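Long-range contacts in Poly(Beta-D-mannuronate) lyase (Pseudopedobacter saltans, PDB 7O79), which probably cleaves poly(beta-D-mannuronate), the mannuronate polymer of alginate, as a polysaccharide lyase of family 6: residues N126-Y131 and T155-Y160; Y72-G77 and K99-A104. One frame throughout, in Å; residues are numbered along the deposited sequence.

Contacts 1 and 2 join neighbouring turns of one parallel beta-helix, following each other along the chain with centres about 10 Å apart. Strands 73-83, 99-106, 128-135 and 155-162 lie in succession on the same wall, so strand 99-106 of contact 2 pairs in turn with strand 128-135 of contact 1. Between them L100 N probably donates to L128 O, 2.9 Å away, continuing the backbone ladder. Inside the helix, M129 SD packs 3.7 Å from L100 CD2. Outside, Q130 NE2 probably donates to E101 OE2 at 3.1 Å, joining the glutamine pair of contact 1 to the acidic pair of contact 2 in one polar row.

Contact 1: N126-Y131 and T155-Y160; sequences NNLMQY and TVQYCY
M129 and V156 pair at the middle of two parallel strands, 128-130 and 155-157, on successive turns of the beta-helix. Backbone bonds make the ladder: M129 N donates to T155 O and M129 O accepts from Q157 N, each at 3.0 Å. On the outer face a side-chain bond runs alongside the backbone ones. Q130 and Q157 run side by side, both with CG between the backbone N and the carbonyl carbon (chi1 62° and 61°), and Q157 NE2 donates to Q130 OE1 at 2.8 Å with the two amides nearly coplanar. Glutamine suits this row because each amide can both give and accept; Q157 OE1 takes its own bond from K196 on the next turn. Apolar groups meet on both faces: M129 CE lies 3.8 Å from V156 CG1 inside, while L128 CD1 lies 3.8 Å from T155 CG2 outside. Next in each chain come the tyrosines Y131 and Y158. Their rings are near parallel (16°) but slid apart, centroids 5.1 Å from each other, leaving Y158 CB over the Y131 face and Y131 OH above the rim of Y158. At the other end one water donates to N127 O and accepts from T155 OG1, its oxygen 2.9 Å from OG1.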
loop_
_atom_site.group_PDB
_atom_site.type_symbol
_atom_site.label_atom_id
_atom_site.label_comp_id
_atom_site.label_asym_id
_atom_site.label_seq_id
_atom_site.Cartn_x
_atom_site.Cartn_y
_atom_site.Cartn_z
ATOM N N ASN A 126 7.464 13.745 5.969
ATOM C CA ASN A 126 7.638 13.327 7.359
ATOM C C ASN A 126 6.339 13.371 8.166
ATOM O O ASN A 126 6.346 13.667 9.358
ATOM C CB ASN A 126 8.738 14.153 8.034
ATOM C CG ASN A 126 10.005 14.185 7.219
ATOM O OD1 ASN A 126 10.146 14.974 6.286
ATOM N ND2 ASN A 126 10.922 13.291 7.537
ATOM N N ASN A 127 5.224 13.036 7.537
ATOM C CA ASN A 127 3.954 12.991 8.244
ATOM C C ASN A 127 3.661 11.589 8.795
ATOM O O ASN A 127 4.171 10.575 8.311
ATOM C CB ASN A 127 2.816 13.462 7.336
ATOM C CG ASN A 127 3.035 14.883 6.808
ATOM O OD1 ASN A 127 2.872 15.859 7.547
ATOM N ND2 ASN A 127 3.403 15.002 5.529
ATOM N N LEU A 128 2.816 11.549 9.825
ATOM C CA LEU A 128 2.509 10.323 10.550
ATOM C C LEU A 128 1.008 10.176 10.754
ATOM O O LEU A 128 0.343 11.124 11.178
ATOM C CB LEU A 128 3.222 10.307 11.903
ATOM C CG LEU A 128 2.954 9.109 12.817
ATOM C CD1 LEU A 128 3.285 7.787 12.149
ATOM C CD2 LEU A 128 3.784 9.273 14.077
ATOM N N MET A 129 0.478 9.001 10.415
ATOM C CA MET A 129 -0.885 8.593 10.753
ATOM C C MET A 129 -0.821 7.297 11.536
ATOM O O MET A 129 -0.264 6.317 11.040
ATOM C CB MET A 129 -1.757 8.346 9.514
ATOM C CG MET A 129 -3.251 8.322 9.813
ATOM S SD MET A 129 -4.346 8.350 8.350
ATOM C CE MET A 129 -3.918 6.804 7.525
ATOM N N GLN A 130 -1.430 7.265 12.725
ATOM C CA GLN A 130 -1.382 6.051 13.521
ATOM C C GLN A 130 -2.614 5.960 14.412
ATOM O O GLN A 130 -3.201 6.975 14.786
ATOM C CB GLN A 130 -0.095 5.976 14.353
ATOM C CG GLN A 130 0.069 7.100 15.374
ATOM C CD GLN A 130 1.349 6.952 16.190
ATOM O OE1 GLN A 130 2.315 6.327 15.743
ATOM N NE2 GLN A 130 1.360 7.533 17.389
ATOM N N TYR A 131 -3.007 4.726 14.729
ATOM C CA TYR A 131 -4.217 4.441 15.514
ATOM C C TYR A 131 -5.451 5.115 14.927
ATOM O O TYR A 131 -6.264 5.714 15.632
ATOM C CB TYR A 131 -4.031 4.827 16.974
ATOM C CG TYR A 131 -2.882 4.079 17.585
ATOM C CD1 TYR A 131 -3.012 2.729 17.913
ATOM C CD2 TYR A 131 -1.658 4.695 17.801
ATOM C CE1 TYR A 131 -1.958 2.016 18.469
ATOM C CE2 TYR A 131 -0.605 3.984 18.356
ATOM C CZ TYR A 131 -0.769 2.647 18.685
ATOM O OH TYR A 131 0.274 1.936 19.235
ATOM N N THR A 155 4.499 7.973 7.063
ATOM C CA THR A 155 4.385 6.704 7.771
ATOM C C THR A 155 2.932 6.510 8.170
ATOM O O THR A 155 2.302 7.440 8.683
ATOM C CB THR A 155 5.303 6.684 9.013
ATOM O OG1 THR A 155 6.671 6.716 8.591
ATOM C CG2 THR A 155 5.092 5.410 9.850
ATOM N N VAL A 156 2.398 5.316 7.916
ATOM C CA VAL A 156 1.064 4.924 8.349
ATOM C C VAL A 156 1.233 3.635 9.151
ATOM O O VAL A 156 1.695 2.625 8.604
ATOM C CB VAL A 156 0.116 4.701 7.154
ATOM C CG1 VAL A 156 -1.219 4.097 7.621
ATOM C CG2 VAL A 156 -0.074 5.989 6.336
ATOM N N GLN A 157 0.896 3.666 10.444
ATOM C CA GLN A 157 1.135 2.504 11.289
ATOM C C GLN A 157 0.010 2.322 12.295
ATOM O O GLN A 157 -0.644 3.285 12.694
ATOM C CB GLN A 157 2.502 2.600 12.001
ATOM C CG GLN A 157 2.654 3.789 12.916
ATOM C CD GLN A 157 4.045 3.863 13.528
ATOM O OE1 GLN A 157 4.930 3.095 13.166
ATOM N NE2 GLN A 157 4.245 4.801 14.450
ATOM N N TYR A 158 -0.205 1.064 12.701
ATOM C CA TYR A 158 -1.214 0.721 13.705
ATOM C C TYR A 158 -2.588 1.242 13.332
ATOM O O TYR A 158 -3.389 1.608 14.200
ATOM C CB TYR A 158 -0.831 1.215 15.107
ATOM C CG TYR A 158 0.584 0.899 15.518
ATOM C CD1 TYR A 158 0.999 -0.413 15.658
ATOM C CD2 TYR A 158 1.483 1.907 15.825
ATOM C CE1 TYR A 158 2.294 -0.713 16.051
ATOM C CE2 TYR A 158 2.778 1.618 16.224
ATOM C CZ TYR A 158 3.175 0.313 16.332
ATOM O OH TYR A 158 4.462 0.018 16.733
ATOM N N CYS A 159 -2.888 1.257 12.039
ATOM C CA CYS A 159 -4.225 1.596 11.602
ATOM C C CYS A 159 -5.016 0.335 11.266
ATOM O O CYS A 159 -4.485 -0.774 11.165
ATOM C CB CYS A 159 -4.174 2.556 10.408
ATOM S SG CYS A 159 -3.574 4.203 10.876
ATOM N N TYR A 160 -6.318 0.531 11.093
ATOM C CA TYR A 160 -7.262 -0.556 10.888
ATOM C C TYR A 160 -8.097 -0.236 9.653
ATOM O O TYR A 160 -8.782 0.797 9.616
ATOM C CB TYR A 160 -8.132 -0.717 12.139
ATOM C CG TYR A 160 -9.054 -1.913 12.165
ATOM C CD1 TYR A 160 -8.778 -3.057 11.424
ATOM C CD2 TYR A 160 -10.203 -1.900 12.956
ATOM C CE1 TYR A 160 -9.620 -4.158 11.473
ATOM C CE2 TYR A 160 -11.059 -2.994 13.000
ATOM C CZ TYR A 160 -10.758 -4.116 12.266
ATOM O OH TYR A 160 -11.605 -5.192 12.318
HETATM O O HOH W 1 7.111 9.580 9.100
#

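Contact 2: Y72-G77 and K99-A104; sequences YLVVEG and KLENTA
E76 and E101 stand side by side on the outer face of two parallel beta-helix strands, 73-76 and 99-101, with E76 OE1 only 2.5 Å from E101 OE1. At this separation one of the two acid groups probably carries a proton. K99, two residues before E101, would probably offset what negative charge remains: its NZ forms a salt bridge to E101 OE1 at 2.6 Å, from above the carboxylate plane. K99 CE lies 4.1 Å from V74 CG1, so lysine supplies both a charge and an apolar stem. E101 OE2 is held by Q130 on the next turn. An alanine in place of E101 would probably leave K99 and Q130 without their acidic partner and the E76 carboxylate freer to turn. On the inner face V75 CG1 meets L100 CD1 at 3.7 Å; both branched apolar chains also touch F68 of strand 65-68, and so fit the interior of the helix. Backbone bonds fix this register, V75 N donating to K99 O and V75 O accepting from E101 N. Past the strands the chain turns at G77, whose positive phi (80°) suits a residue without a side chain. There E101 O is gripped twice, by G77 N at 3.1 Å and, from above the carbonyl plane, by T103 OG1 at 3.2 Å.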
loop_
_atom_site.group_PDB
_atom_site.type_symbol
_atom_site.label_atom_id
_atom_site.label_comp_id
_atom_site.label_asym_id
_atom_site.label_seq_id
_atom_site.Cartn_x
_atom_site.Cartn_y
_atom_site.Cartn_z
ATOM N N TYR A 72 4.066 20.792 11.942
ATOM C CA TYR A 72 4.021 20.476 13.380
ATOM C C TYR A 72 2.625 20.621 13.971
ATOM O O TYR A 72 2.455 21.136 15.081
ATOM C CB TYR A 72 5.030 21.308 14.178
ATOM C CG TYR A 72 6.334 21.523 13.460
ATOM C CD1 TYR A 72 7.145 20.436 13.127
ATOM C CD2 TYR A 72 6.764 22.795 13.124
ATOM C CE1 TYR A 72 8.348 20.618 12.466
ATOM C CE2 TYR A 72 7.969 22.992 12.467
ATOM C CZ TYR A 72 8.757 21.895 12.145
ATOM O OH TYR A 72 9.948 22.087 11.494
ATOM N N LEU A 73 1.624 20.107 13.256
ATOM C CA LEU A 73 0.242 20.128 13.702
ATOM C C LEU A 73 -0.256 18.711 13.945
ATOM O O LEU A 73 0.019 17.801 13.159
ATOM C CB LEU A 73 -0.658 20.827 12.680
ATOM C CG LEU A 73 -0.287 22.273 12.352
ATOM C CD1 LEU A 73 -1.290 22.873 11.382
ATOM C CD2 LEU A 73 -0.221 23.083 13.646
ATOM N N VAL A 74 -1.001 18.536 15.030
ATOM C CA VAL A 74 -1.507 17.242 15.452
ATOM C C VAL A 74 -3.024 17.322 15.511
ATOM O O VAL A 74 -3.584 18.299 16.021
ATOM C CB VAL A 74 -0.935 16.837 16.827
ATOM C CG1 VAL A 74 -1.484 15.477 17.271
ATOM C CG2 VAL A 74 0.597 16.855 16.804
ATOM N N VAL A 75 -3.689 16.285 15.003
ATOM C CA VAL A 75 -5.136 16.165 15.070
ATOM C C VAL A 75 -5.449 14.828 15.717
ATOM O O VAL A 75 -4.895 13.802 15.310
ATOM C CB VAL A 75 -5.793 16.274 13.681
ATOM C CG1 VAL A 75 -7.249 15.837 13.746
ATOM C CG2 VAL A 75 -5.675 17.706 13.143
ATOM N N GLU A 76 -6.310 14.838 16.741
ATOM C CA GLU A 76 -6.603 13.632 17.505
ATOM C C GLU A 76 -8.094 13.469 17.737
ATOM O O GLU A 76 -8.797 14.446 18.003
ATOM C CB GLU A 76 -5.910 13.655 18.864
ATOM C CG GLU A 76 -4.470 14.055 18.808
ATOM C CD GLU A 76 -3.703 13.569 20.005
ATOM O OE1 GLU A 76 -2.867 12.657 19.849
ATOM O OE2 GLU A 76 -3.944 14.107 21.109
ATOM N N GLY A 77 -8.566 12.222 17.662
ATOM C CA GLY A 77 -9.857 11.867 18.225
ATOM C C GLY A 77 -11.101 12.196 17.425
ATOM O O GLY A 77 -12.203 12.141 17.987
ATOM N N LYS A 99 0.700 15.090 12.309
ATOM C CA LYS A 99 0.272 13.792 12.800
ATOM C C LYS A 99 -1.237 13.733 12.928
ATOM O O LYS A 99 -1.854 14.643 13.484
ATOM C CB LYS A 99 0.915 13.464 14.160
ATOM C CG LYS A 99 0.522 12.063 14.682
ATOM C CD LYS A 99 1.358 11.634 15.900
ATOM C CE LYS A 99 1.521 12.764 16.908
ATOM N NZ LYS A 99 1.482 12.297 18.325
ATOM N N LEU A 100 -1.822 12.644 12.440
ATOM C CA LEU A 100 -3.218 12.310 12.685
ATOM C C LEU A 100 -3.255 11.060 13.549
ATOM O O LEU A 100 -2.600 10.066 13.224
ATOM C CB LEU A 100 -3.972 12.045 11.381
ATOM C CG LEU A 100 -5.423 11.570 11.573
ATOM C CD1 LEU A 100 -6.246 12.735 12.097
ATOM C CD2 LEU A 100 -6.031 11.024 10.290
ATOM N N GLU A 101 -4.010 11.097 14.642
ATOM C CA GLU A 101 -4.145 9.870 15.406
ATOM C C GLU A 101 -5.500 9.813 16.081
ATOM O O GLU A 101 -6.177 10.828 16.252
ATOM C CB GLU A 101 -2.986 9.681 16.399
ATOM C CG GLU A 101 -2.647 10.816 17.305
ATOM C CD GLU A 101 -1.436 10.462 18.186
ATOM O OE1 GLU A 101 -0.919 11.345 18.883
ATOM O OE2 GLU A 101 -1.019 9.278 18.203
ATOM N N ASN A 102 -5.905 8.576 16.393
ATOM C CA ASN A 102 -7.145 8.269 17.101
ATOM C C ASN A 102 -8.370 8.794 16.356
ATOM O O ASN A 102 -9.345 9.213 16.967
ATOM C CB ASN A 102 -7.111 8.798 18.541
ATOM C CG ASN A 102 -7.828 7.867 19.519
ATOM O OD1 ASN A 102 -8.005 6.680 19.241
ATOM N ND2 ASN A 102 -8.233 8.400 20.671
ATOM N N THR A 103 -8.339 8.731 15.027
ATOM C CA THR A 103 -9.407 9.235 14.174
ATOM C C THR A 103 -9.988 8.104 13.334
ATOM O O THR A 103 -9.268 7.195 12.925
ATOM C CB THR A 103 -8.867 10.367 13.280
ATOM O OG1 THR A 103 -8.465 11.456 14.117
ATOM C CG2 THR A 103 -9.902 10.846 12.233
ATOM N N ALA A 104 -11.300 8.130 13.117
ATOM C CA ALA A 104 -11.953 7.134 12.285
ATOM C C ALA A 104 -12.741 7.812 11.173
ATOM O O ALA A 104 -13.200 8.946 11.318
ATOM C CB ALA A 104 -12.888 6.227 13.097
#